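Local structure of transcription regulator, Crp family (Thermus thermophilus, 4EV0) at residues L19-R24 against L106-R111; G71-E76 against A124-E129; L53-T56 against E62-L65. The protein activates transcription from a set of promoters in a cAMP-dependent manner, binding cyclic AMP and DNA as a homodimer of the CRP/FNR superfamily. All coordinates share one frame; numbering follows the deposited sequence.

Interaction 1 (L19-R24 against L106-R111); sequences LSYFQR and LALIRR
Tyr21 lays its ring on Leu108, and this pair carries the contact between the turn that leads into strand 23-27 and helix 102-111 of the cyclic nucleotide-binding domain, the beta-roll module of CRP-family regulators. The turn is a type I beta turn from Leu19 to Phe22, closed by the bond from Phe22 N to Leu19 O, and it holds Tyr21 at its third position. CB of Tyr21 heads for the helix, and chi1 of -71° sets CG opposite its own carbonyl carbon, which carries the ring out across the helix surface. CG then meets Leu108 CB at 4.1 Å, and CD2 lies about as near to the same atom. The ring centre sits squarely over that methylene: Leu108 CB is 3.9 Å from the centroid and 9° off the ring normal, a CH-pi contact over the face. On one flank CD1 and CE1 rest on Leu108 CD1, which approaches CE1 to 3.7 Å over the same face. Leu108 CG stands anti to its backbone N, and from there its CD1 methyl reaches this flank. On the other flank CE2 passes over the helix backbone, 3.8 Å from Leu108 N, and touches Ala107 CB at 4.2 Å. The inner part of the contact is thus apolar, with Leu108 buried under the ring, while Ala107 and Arg111 border it on the exposed side. Tyr21 also packs on Leu100 of strand 95-101, so its side chain touches both sheet and helix. Beyond CZ, the hydroxyl reaches the bent chain of Arg111, whose guanidinium plane is turned 61° from the ring; Tyr21 OH stops 3.9 Å from Arg111 NE, a packing distance.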
loop_
_atom_site.group_PDB
_atom_site.type_symbol
_atom_site.label_atom_id
_atom_site.label_comp_id
_atom_site.label_asym_id
_atom_site.label_seq_id
_atom_site.Cartn_x
_atom_site.Cartn_y
_atom_site.Cartn_z
ATOM N N LEU B 19 -24.382 14.242 14.580
ATOM C CA LEU B 19 -23.491 15.097 15.359
ATOM C C LEU B 19 -23.805 15.127 16.858
ATOM O O LEU B 19 -22.939 15.474 17.667
ATOM C CB LEU B 19 -23.507 16.519 14.796
ATOM C CG LEU B 19 -22.723 16.640 13.491
ATOM C CD1 LEU B 19 -22.876 18.022 12.885
ATOM C CD2 LEU B 19 -21.261 16.317 13.752
ATOM N N SER B 20 -25.037 14.756 17.222
ATOM C CA SER B 20 -25.497 14.861 18.611
ATOM C C SER B 20 -24.917 13.766 19.506
ATOM O O SER B 20 -25.018 13.844 20.736
ATOM C CB SER B 20 -27.031 14.870 18.692
ATOM O OG SER B 20 -27.594 13.589 18.436
ATOM N N TYR B 21 -24.317 12.749 18.881
ATOM C CA TYR B 21 -23.670 11.663 19.620
ATOM C C TYR B 21 -22.211 11.998 20.016
ATOM O O TYR B 21 -21.573 11.277 20.792
ATOM C CB TYR B 21 -23.728 10.372 18.800
ATOM C CG TYR B 21 -25.107 9.749 18.688
ATOM C CD1 TYR B 21 -26.066 10.265 17.819
ATOM C CD2 TYR B 21 -25.439 8.616 19.422
ATOM C CE1 TYR B 21 -27.326 9.685 17.706
ATOM C CE2 TYR B 21 -26.696 8.029 19.315
ATOM C CZ TYR B 21 -27.633 8.570 18.458
ATOM O OH TYR B 21 -28.881 7.988 18.356
ATOM N N PHE B 22 -21.699 13.104 19.479
ATOM C CA PHE B 22 -20.297 13.477 19.643
ATOM C C PHE B 22 -20.037 14.286 20.926
ATOM O O PHE B 22 -20.951 14.878 21.510
ATOM C CB PHE B 22 -19.827 14.272 18.431
ATOM C CG PHE B 22 -19.569 13.436 17.226
ATOM C CD1 PHE B 22 -20.617 12.859 16.525
ATOM C CD2 PHE B 22 -18.274 13.234 16.771
ATOM C CE1 PHE B 22 -20.367 12.077 15.393
ATOM C CE2 PHE B 22 -18.028 12.462 15.653
ATOM C CZ PHE B 22 -19.075 11.888 14.967
ATOM N N GLN B 23 -18.782 14.287 21.360
ATOM C CA GLN B 23 -18.362 15.038 22.532
ATOM C C GLN B 23 -17.208 15.934 22.117
ATOM O O GLN B 23 -16.359 15.541 21.305
ATOM C CB GLN B 23 -17.941 14.083 23.650
ATOM C CG GLN B 23 -19.025 13.057 23.963
ATOM C CD GLN B 23 -18.753 12.210 25.196
ATOM O OE1 GLN B 23 -17.889 12.528 26.018
ATOM N NE2 GLN B 23 -19.508 11.116 25.330
ATOM N N ARG B 24 -17.193 17.147 22.655
ATOM C CA ARG B 24 -16.161 18.113 22.319
ATOM C C ARG B 24 -14.885 17.844 23.123
ATOM O O ARG B 24 -14.942 17.634 24.325
ATOM C CB ARG B 24 -16.681 19.529 22.571
ATOM C CG ARG B 24 -17.985 19.851 21.827
ATOM C CD ARG B 24 -18.516 21.241 22.199
ATOM N NE ARG B 24 -19.309 21.841 21.121
ATOM C CZ ARG B 24 -20.615 22.088 21.189
ATOM N NH1 ARG B 24 -21.290 21.785 22.284
ATOM N NH2 ARG B 24 -21.245 22.643 20.159
ATOM N N LEU B 106 -22.103 2.742 18.450
ATOM C CA LEU B 106 -22.955 1.556 18.329
ATOM C C LEU B 106 -24.450 1.886 18.316
ATOM O O LEU B 106 -25.241 1.246 17.617
ATOM C CB LEU B 106 -22.656 0.566 19.462
ATOM C CG LEU B 106 -21.334 -0.186 19.305
ATOM C CD1 LEU B 106 -21.160 -1.200 20.418
ATOM C CD2 LEU B 106 -21.291 -0.861 17.954
ATOM N N ALA B 107 -24.837 2.882 19.099
ATOM C CA ALA B 107 -26.232 3.292 19.115
ATOM C C ALA B 107 -26.545 4.150 17.884
ATOM O O ALA B 107 -27.671 4.123 17.375
ATOM C CB ALA B 107 -26.582 4.027 20.422
ATOM N N LEU B 108 -25.552 4.897 17.400
ATOM C CA LEU B 108 -25.757 5.755 16.232
ATOM C C LEU B 108 -26.016 4.980 14.928
ATOM O O LEU B 108 -26.933 5.308 14.172
ATOM C CB LEU B 108 -24.586 6.717 16.035
ATOM C CG LEU B 108 -24.604 7.501 14.714
ATOM C CD1 LEU B 108 -25.878 8.342 14.604
ATOM C CD2 LEU B 108 -23.354 8.382 14.572
ATOM N N ILE B 109 -25.201 3.967 14.651
ATOM C CA ILE B 109 -25.348 3.233 13.392
ATOM C C ILE B 109 -26.665 2.463 13.341
ATOM O O ILE B 109 -27.167 2.174 12.261
ATOM C CB ILE B 109 -24.151 2.308 13.089
ATOM C CG1 ILE B 109 -24.055 1.180 14.109
ATOM C CG2 ILE B 109 -22.858 3.117 13.044
ATOM C CD1 ILE B 109 -23.063 0.122 13.723
ATOM N N ARG B 110 -27.234 2.172 14.514
ATOM C CA ARG B 110 -28.553 1.528 14.598
ATOM C C ARG B 110 -29.647 2.442 14.062
ATOM O O ARG B 110 -30.649 1.974 13.529
ATOM C CB ARG B 110 -28.880 1.105 16.027
ATOM C CG ARG B 110 -28.233 -0.197 16.447
ATOM C CD ARG B 110 -28.739 -0.644 17.823
ATOM N NE ARG B 110 -28.769 -2.104 17.910
ATOM C CZ ARG B 110 -29.529 -2.798 18.754
ATOM N NH1 ARG B 110 -30.330 -2.164 19.603
ATOM N NH2 ARG B 110 -29.489 -4.125 18.750
ATOM N N ARG B 111 -29.439 3.745 14.212
ATOM C CA ARG B 111 -30.313 4.740 13.605
ATOM C C ARG B 111 -29.866 5.146 12.190
ATOM O O ARG B 111 -30.714 5.374 11.327
ATOM C CB ARG B 111 -30.460 5.973 14.510
ATOM C CG ARG B 111 -31.474 5.773 15.646
ATOM C CD ARG B 111 -32.584 6.818 15.618
ATOM N NE ARG B 111 -32.152 8.069 16.237
ATOM C CZ ARG B 111 -32.962 9.083 16.536
ATOM N NH1 ARG B 111 -34.262 9.006 16.272
ATOM N NH2 ARG B 111 -32.472 10.179 17.106
#

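Interaction 2 (G71-E76 against A124-E129); sequences GELFGE and ARRLRE. With CMP (adenosine-3',5'-cyclic-monophosphate), chain G.
Arg126 comes straight off helix 114-135 to meet Leu73 and Glu76, its chain extended from CG to NE, and divides its two terminal nitrogens between them at the cyclic AMP site. NH2 gives a hydrogen bond to the backbone carbonyl of Leu73, 2.8 Å from NH2 to O; the acceptor lies in the guanidinium plane, yet the N-H...O angle of 139° leaves the bond bent. NH1 forms a salt bridge with Glu76, 2.7 Å from NH1 to OE2. The carboxylate is not coplanar with the guanidinium: their planes are 48° apart, and the side chains meet at a slant. Glu76 has CG between its backbone N and carbonyl carbon (chi1 74°) and bends again at chi2, which folds the carboxylate back toward the ribose. There OE1 accepts the 2'-hydroxyl of cyclic AMP in a very short bond, 2.5 Å from OE1 to O2', while Gly75 N donates to the same oxygen at 2.8 Å. The hydroxyl is therefore gripped as donor and acceptor, and Arg126 holds the carboxylate that receives it. The N3 edge of the adenine comes over one face of the guanidinium, N3 of cyclic AMP 3.9 Å above the Arg126 plane and displaced toward the rim, so the overlap is slight. A leucine in place of Arg126 would probably leave the Leu73 carbonyl without this donor and the buried Glu76 carboxylate without its charge partner, freer to turn away from the ribose hydroxyl. Asp131 of the second subunit also hydrogen-bonds the nucleotide. Leu73 and Glu76 pack on Leu119 of helix 114-135 and, on strand 42-46, on Leu45 and Leu43 respectively; Arg126 itself leans on Leu127 of the second subunit, where the two long helices meet in the dimer.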
loop_
_atom_site.group_PDB
_atom_site.type_symbol
_atom_site.label_atom_id
_atom_site.label_comp_id
_atom_site.label_asym_id
_atom_site.label_seq_id
_atom_site.Cartn_x
_atom_site.Cartn_y
_atom_site.Cartn_z
ATOM N N GLY B 71 -13.193 18.681 9.061
ATOM C CA GLY B 71 -14.056 17.766 8.344
ATOM C C GLY B 71 -13.471 16.380 8.187
ATOM O O GLY B 71 -14.162 15.451 7.754
ATOM N N GLU B 72 -12.198 16.229 8.529
ATOM C CA GLU B 72 -11.511 14.965 8.308
ATOM C C GLU B 72 -11.521 14.088 9.554
ATOM O O GLU B 72 -11.606 14.589 10.676
ATOM C CB GLU B 72 -10.088 15.209 7.792
ATOM C CG GLU B 72 -10.025 15.529 6.291
ATOM C CD GLU B 72 -8.627 15.912 5.824
ATOM O OE1 GLU B 72 -8.149 17.011 6.201
ATOM O OE2 GLU B 72 -8.005 15.112 5.079
ATOM N N LEU B 73 -11.416 12.780 9.343
ATOM C CA LEU B 73 -11.611 11.789 10.389
ATOM C C LEU B 73 -10.344 10.990 10.717
ATOM O O LEU B 73 -9.556 10.680 9.824
ATOM C CB LEU B 73 -12.723 10.838 9.941
ATOM C CG LEU B 73 -13.125 9.647 10.802
ATOM C CD1 LEU B 73 -14.616 9.418 10.643
ATOM C CD2 LEU B 73 -12.382 8.403 10.395
ATOM N N PHE B 74 -10.157 10.648 11.994
ATOM C CA PHE B 74 -9.097 9.711 12.397
ATOM C C PHE B 74 -9.431 8.935 13.674
ATOM O O PHE B 74 -10.292 9.347 14.448
ATOM C CB PHE B 74 -7.752 10.422 12.563
ATOM C CG PHE B 74 -7.737 11.469 13.651
ATOM C CD1 PHE B 74 -8.264 12.738 13.423
ATOM C CD2 PHE B 74 -7.192 11.186 14.901
ATOM C CE1 PHE B 74 -8.243 13.713 14.423
ATOM C CE2 PHE B 74 -7.171 12.149 15.905
ATOM C CZ PHE B 74 -7.690 13.416 15.661
ATOM N N GLY B 75 -8.729 7.822 13.886
ATOM C CA GLY B 75 -8.877 7.016 15.084
ATOM C C GLY B 75 -10.022 6.017 15.021
ATOM O O GLY B 75 -10.522 5.541 16.054
ATOM N N GLU B 76 -10.439 5.683 13.804
ATOM C CA GLU B 76 -11.593 4.804 13.615
ATOM C C GLU B 76 -11.249 3.317 13.777
ATOM O O GLU B 76 -12.125 2.492 13.997
ATOM C CB GLU B 76 -12.263 5.079 12.263
ATOM C CG GLU B 76 -11.496 4.567 11.040
ATOM C CD GLU B 76 -10.183 5.318 10.752
ATOM O OE1 GLU B 76 -10.027 6.498 11.155
ATOM O OE2 GLU B 76 -9.295 4.716 10.105
ATOM N N ALA B 124 -11.637 1.912 2.679
ATOM C CA ALA B 124 -11.382 1.371 1.355
ATOM C C ALA B 124 -10.565 2.373 0.546
ATOM O O ALA B 124 -9.625 1.985 -0.118
ATOM C CB ALA B 124 -12.686 1.001 0.646
ATOM N N ARG B 125 -10.917 3.651 0.635
ATOM C CA ARG B 125 -10.181 4.727 -0.025
ATOM C C ARG B 125 -8.716 4.757 0.417
ATOM O O ARG B 125 -7.818 4.982 -0.394
ATOM C CB ARG B 125 -10.870 6.082 0.245
ATOM C CG ARG B 125 -10.155 7.349 -0.282
ATOM C CD ARG B 125 -10.152 7.438 -1.820
ATOM N NE ARG B 125 -11.209 6.616 -2.415
ATOM C CZ ARG B 125 -11.039 5.794 -3.455
ATOM N NH1 ARG B 125 -9.847 5.686 -4.046
ATOM N NH2 ARG B 125 -12.071 5.082 -3.903
ATOM N N ARG B 126 -8.489 4.505 1.703
ATOM C CA ARG B 126 -7.149 4.521 2.280
ATOM C C ARG B 126 -6.323 3.316 1.856
ATOM O O ARG B 126 -5.115 3.418 1.668
ATOM C CB ARG B 126 -7.222 4.592 3.809
ATOM C CG ARG B 126 -7.314 6.010 4.362
ATOM C CD ARG B 126 -7.910 6.018 5.771
ATOM N NE ARG B 126 -8.126 7.377 6.270
ATOM C CZ ARG B 126 -8.602 7.666 7.476
ATOM N NH1 ARG B 126 -8.915 6.684 8.310
ATOM N NH2 ARG B 126 -8.762 8.933 7.852
ATOM N N LEU B 127 -6.978 2.172 1.709
ATOM C CA LEU B 127 -6.291 0.961 1.265
ATOM C C LEU B 127 -5.875 1.059 -0.203
ATOM O O LEU B 127 -4.898 0.444 -0.623
ATOM C CB LEU B 127 -7.155 -0.287 1.515
ATOM C CG LEU B 127 -7.186 -0.900 2.922
ATOM C CD1 LEU B 127 -8.468 -1.691 3.100
ATOM C CD2 LEU B 127 -5.988 -1.803 3.176
ATOM N N ARG B 128 -6.621 1.839 -0.976
ATOM C CA ARG B 128 -6.270 2.076 -2.365
ATOM C C ARG B 128 -5.046 2.981 -2.485
ATOM O O ARG B 128 -4.161 2.745 -3.310
ATOM C CB ARG B 128 -7.466 2.639 -3.130
ATOM C CG ARG B 128 -8.490 1.569 -3.455
ATOM C CD ARG B 128 -9.517 2.042 -4.464
ATOM N NE ARG B 128 -10.670 1.147 -4.535
ATOM C CZ ARG B 128 -10.740 0.084 -5.335
ATOM N NH1 ARG B 128 -9.723 -0.226 -6.136
ATOM N NH2 ARG B 128 -11.834 -0.674 -5.329
ATOM N N GLU B 129 -5.003 4.010 -1.647
ATOM C CA GLU B 129 -3.850 4.897 -1.552
ATOM C C GLU B 129 -2.606 4.134 -1.090
ATOM O O GLU B 129 -1.487 4.406 -1.532
ATOM C CB GLU B 129 -4.176 6.069 -0.623
ATOM C CG GLU B 129 -5.259 6.970 -1.200
ATOM C CD GLU B 129 -5.880 7.915 -0.182
ATOM O OE1 GLU B 129 -5.532 7.837 1.020
ATOM O OE2 GLU B 129 -6.737 8.734 -0.591
HETATM P P CMP G . -6.491 4.291 14.966
HETATM O O1P CMP G . -7.595 4.232 15.980
HETATM O O2P CMP G . -5.797 3.008 14.567
HETATM O "O5'" CMP G . -5.391 5.388 15.407
HETATM C "C5'" CMP G . -4.543 6.011 14.443
HETATM C "C4'" CMP G . -5.357 6.370 13.248
HETATM O "O4'" CMP G . -4.547 6.768 12.126
HETATM C "C3'" CMP G . -6.149 5.234 12.680
HETATM O "O3'" CMP G . -7.168 4.805 13.561
HETATM C "C2'" CMP G . -6.604 5.828 11.360
HETATM O "O2'" CMP G . -7.617 6.796 11.562
HETATM C "C1'" CMP G . -5.317 6.566 10.948
HETATM N N9 CMP G . -4.531 5.780 9.992
HETATM C C8 CMP G . -3.972 4.574 10.195
HETATM N N7 CMP G . -3.355 4.158 9.052
HETATM C C5 CMP G . -3.522 5.114 8.115
HETATM C C6 CMP G . -3.112 5.325 6.701
HETATM N N6 CMP G . -2.379 4.380 6.049
HETATM N N1 CMP G . -3.506 6.480 6.098
HETATM C C2 CMP G . -4.236 7.410 6.735
HETATM N N3 CMP G . -4.629 7.288 8.024
HETATM C C4 CMP G . -4.307 6.183 8.742
#

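Interaction 3 (L53-T56 against E62-L65); sequences LFRT and ERTL. With CMP (adenosine-3',5'-cyclic-monophosphate), chain G.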
loop_
_atom_site.group_PDB
_atom_site.type_symbol
_atom_site.label_atom_id
_atom_site.label_comp_id
_atom_site.label_asym_id
_atom_site.label_seq_id
_atom_site.Cartn_x
_atom_site.Cartn_y
_atom_site.Cartn_z
ATOM N N LEU B 53 -0.821 12.706 11.814
ATOM C CA LEU B 53 -0.685 11.288 12.125
ATOM C C LEU B 53 0.672 10.756 11.666
ATOM O O LEU B 53 1.155 11.111 10.589
ATOM C CB LEU B 53 -1.765 10.492 11.403
ATOM C CG LEU B 53 -3.206 10.937 11.619
ATOM C CD1 LEU B 53 -4.125 10.244 10.624
ATOM C CD2 LEU B 53 -3.644 10.652 13.051
ATOM N N PHE B 54 1.274 9.893 12.479
ATOM C CA PHE B 54 2.564 9.295 12.147
ATOM C C PHE B 54 2.785 7.989 12.896
ATOM O O PHE B 54 2.240 7.774 13.975
ATOM C CB PHE B 54 3.728 10.259 12.426
ATOM C CG PHE B 54 3.871 10.656 13.891
ATOM C CD1 PHE B 54 3.174 11.744 14.405
ATOM C CD2 PHE B 54 4.726 9.958 14.739
ATOM C CE1 PHE B 54 3.319 12.129 15.759
ATOM C CE2 PHE B 54 4.875 10.330 16.078
ATOM C CZ PHE B 54 4.165 11.417 16.591
ATOM N N ARG B 55 3.596 7.125 12.308
ATOM C CA ARG B 55 3.996 5.877 12.928
ATOM C C ARG B 55 5.461 5.993 13.291
ATOM O O ARG B 55 6.204 6.768 12.678
ATOM C CB ARG B 55 3.794 4.697 11.958
ATOM C CG ARG B 55 2.353 4.126 11.948
ATOM C CD ARG B 55 2.135 3.021 10.899
ATOM N NE ARG B 55 2.845 1.780 11.190
ATOM C CZ ARG B 55 2.336 0.754 11.871
ATOM N NH1 ARG B 55 1.100 0.817 12.364
ATOM N NH2 ARG B 55 3.064 -0.343 12.067
ATOM N N THR B 56 5.891 5.218 14.275
ATOM C CA THR B 56 7.283 5.262 14.701
ATOM C C THR B 56 7.932 3.902 14.469
ATOM O O THR B 56 7.346 2.863 14.774
ATOM C CB THR B 56 7.411 5.725 16.185
ATOM O OG1 THR B 56 6.772 6.995 16.334
ATOM C CG2 THR B 56 8.869 5.870 16.597
ATOM N N GLU B 62 10.137 8.809 12.706
ATOM C CA GLU B 62 8.727 8.921 12.398
ATOM C C GLU B 62 8.392 9.097 10.923
ATOM O O GLU B 62 9.013 9.869 10.197
ATOM C CB GLU B 62 7.987 9.914 13.313
ATOM C CG GLU B 62 8.627 11.235 13.536
ATOM C CD GLU B 62 7.747 12.147 14.390
ATOM O OE1 GLU B 62 7.698 11.973 15.639
ATOM O OE2 GLU B 62 7.089 13.033 13.797
ATOM N N ARG B 63 7.403 8.327 10.499
ATOM C CA ARG B 63 6.923 8.376 9.135
ATOM C C ARG B 63 5.525 8.972 9.148
ATOM O O ARG B 63 4.579 8.321 9.576
ATOM C CB ARG B 63 6.899 6.967 8.543
ATOM C CG ARG B 63 6.328 6.897 7.139
ATOM C CD ARG B 63 6.531 5.517 6.518
ATOM N NE ARG B 63 5.790 4.487 7.237
ATOM C CZ ARG B 63 4.529 4.180 6.975
ATOM N NH1 ARG B 63 3.878 4.832 6.018
ATOM N NH2 ARG B 63 3.922 3.227 7.666
ATOM N N THR B 64 5.408 10.218 8.701
ATOM C CA THR B 64 4.126 10.911 8.673
ATOM C C THR B 64 3.162 10.258 7.708
ATOM O O THR B 64 3.532 9.965 6.567
ATOM C CB THR B 64 4.280 12.376 8.243
ATOM O OG1 THR B 64 5.072 13.085 9.212
ATOM C CG2 THR B 64 2.893 13.031 8.106
ATOM N N LEU B 65 1.933 10.022 8.154
ATOM C CA LEU B 65 0.931 9.391 7.297
ATOM C C LEU B 65 -0.117 10.375 6.779
ATOM O O LEU B 65 -0.670 10.169 5.702
ATOM C CB LEU B 65 0.196 8.275 8.021
ATOM C CG LEU B 65 0.827 7.249 8.961
ATOM C CD1 LEU B 65 -0.311 6.317 9.472
ATOM C CD2 LEU B 65 1.943 6.460 8.290
HETATM P P CMP G . -6.491 4.291 14.966
HETATM O O1P CMP G . -7.595 4.232 15.980
HETATM O O2P CMP G . -5.797 3.008 14.567
HETATM O "O5'" CMP G . -5.391 5.388 15.407
HETATM C "C5'" CMP G . -4.543 6.011 14.443
HETATM C "C4'" CMP G . -5.357 6.370 13.248
HETATM O "O4'" CMP G . -4.547 6.768 12.126
HETATM C "C3'" CMP G . -6.149 5.234 12.680
HETATM O "O3'" CMP G . -7.168 4.805 13.561
HETATM C "C2'" CMP G . -6.604 5.828 11.360
HETATM O "O2'" CMP G . -7.617 6.796 11.562
HETATM C "C1'" CMP G . -5.317 6.566 10.948
HETATM N N9 CMP G . -4.531 5.780 9.992
HETATM C C8 CMP G . -3.972 4.574 10.195
HETATM N N7 CMP G . -3.355 4.158 9.052
HETATM C C5 CMP G . -3.522 5.114 8.115
HETATM C C6 CMP G . -3.112 5.325 6.701
HETATM N N6 CMP G . -2.379 4.380 6.049
HETATM N N1 CMP G . -3.506 6.480 6.098
HETATM C C2 CMP G . -4.236 7.410 6.735
HETATM N N3 CMP G . -4.629 7.288 8.024
HETATM C C4 CMP G . -4.307 6.183 8.742
#
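Phe54 and Glu62, Arg55 and Arg63, and Leu53 and Leu65 meet across two antiparallel strands. Three backbone hydrogen bonds join them: Arg55 and Arg63 form the hydrogen-bonded pair, with Arg63 N to Arg55 O at 2.9 Å, and Leu65 N gives the third to Leu53 O. The non-hydrogen-bonded pairs, Phe54 with Thr64 and Thr56 with Glu62, share one face. There the Glu62 carboxylate lies over the Phe54 ring, planes 21° apart, with OE2 3.9 Å above the centre and OE1 3.3 Å from CE2; Arg52 holds OE2 in a salt bridge. On the other face Arg55 and Arg63 run side by side, pointing the same way, with Arg55 NE 4.0 Å from Arg63 NH2. Their like charges are probably offset by Asp135 of the second subunit, which forms a salt bridge with each guanidinium. The apolar contact is Leu53 with Leu65, CB to CB 4.5 Å, and both leucines reach cyclic AMP. Leu65 CG stands opposite its carbonyl carbon (chi1 -41°), from where CD1 meets the adenine at C5, 3.7 Å away, while Leu53 CD1 lies 3.8 Å from ribose O4'. The arrangement is the beta hairpin of the cyclic nucleotide-binding beta roll, lining the nucleotide pocket and meeting the other subunit.

From the N terminus, residues 19-24 open the widest loop, which interaction 1 closes only at 106-111, so that most of the beta roll lies between its ends. Interaction 3 is nested within that loop, a short hairpin closure of strands 51-57 and 61-68. The chain then enters 71-76, where interaction 2 opens; it closes at 124-129, beyond helix 102-111, and its segments therefore alternate with those of interaction 1. Interactions 1 and 2 tie the two successive helices to the same sheet, their centres about 19 Å apart. Interactions 2 and 3 touch through Phe74 and Leu53 and share the bound cyclic AMP.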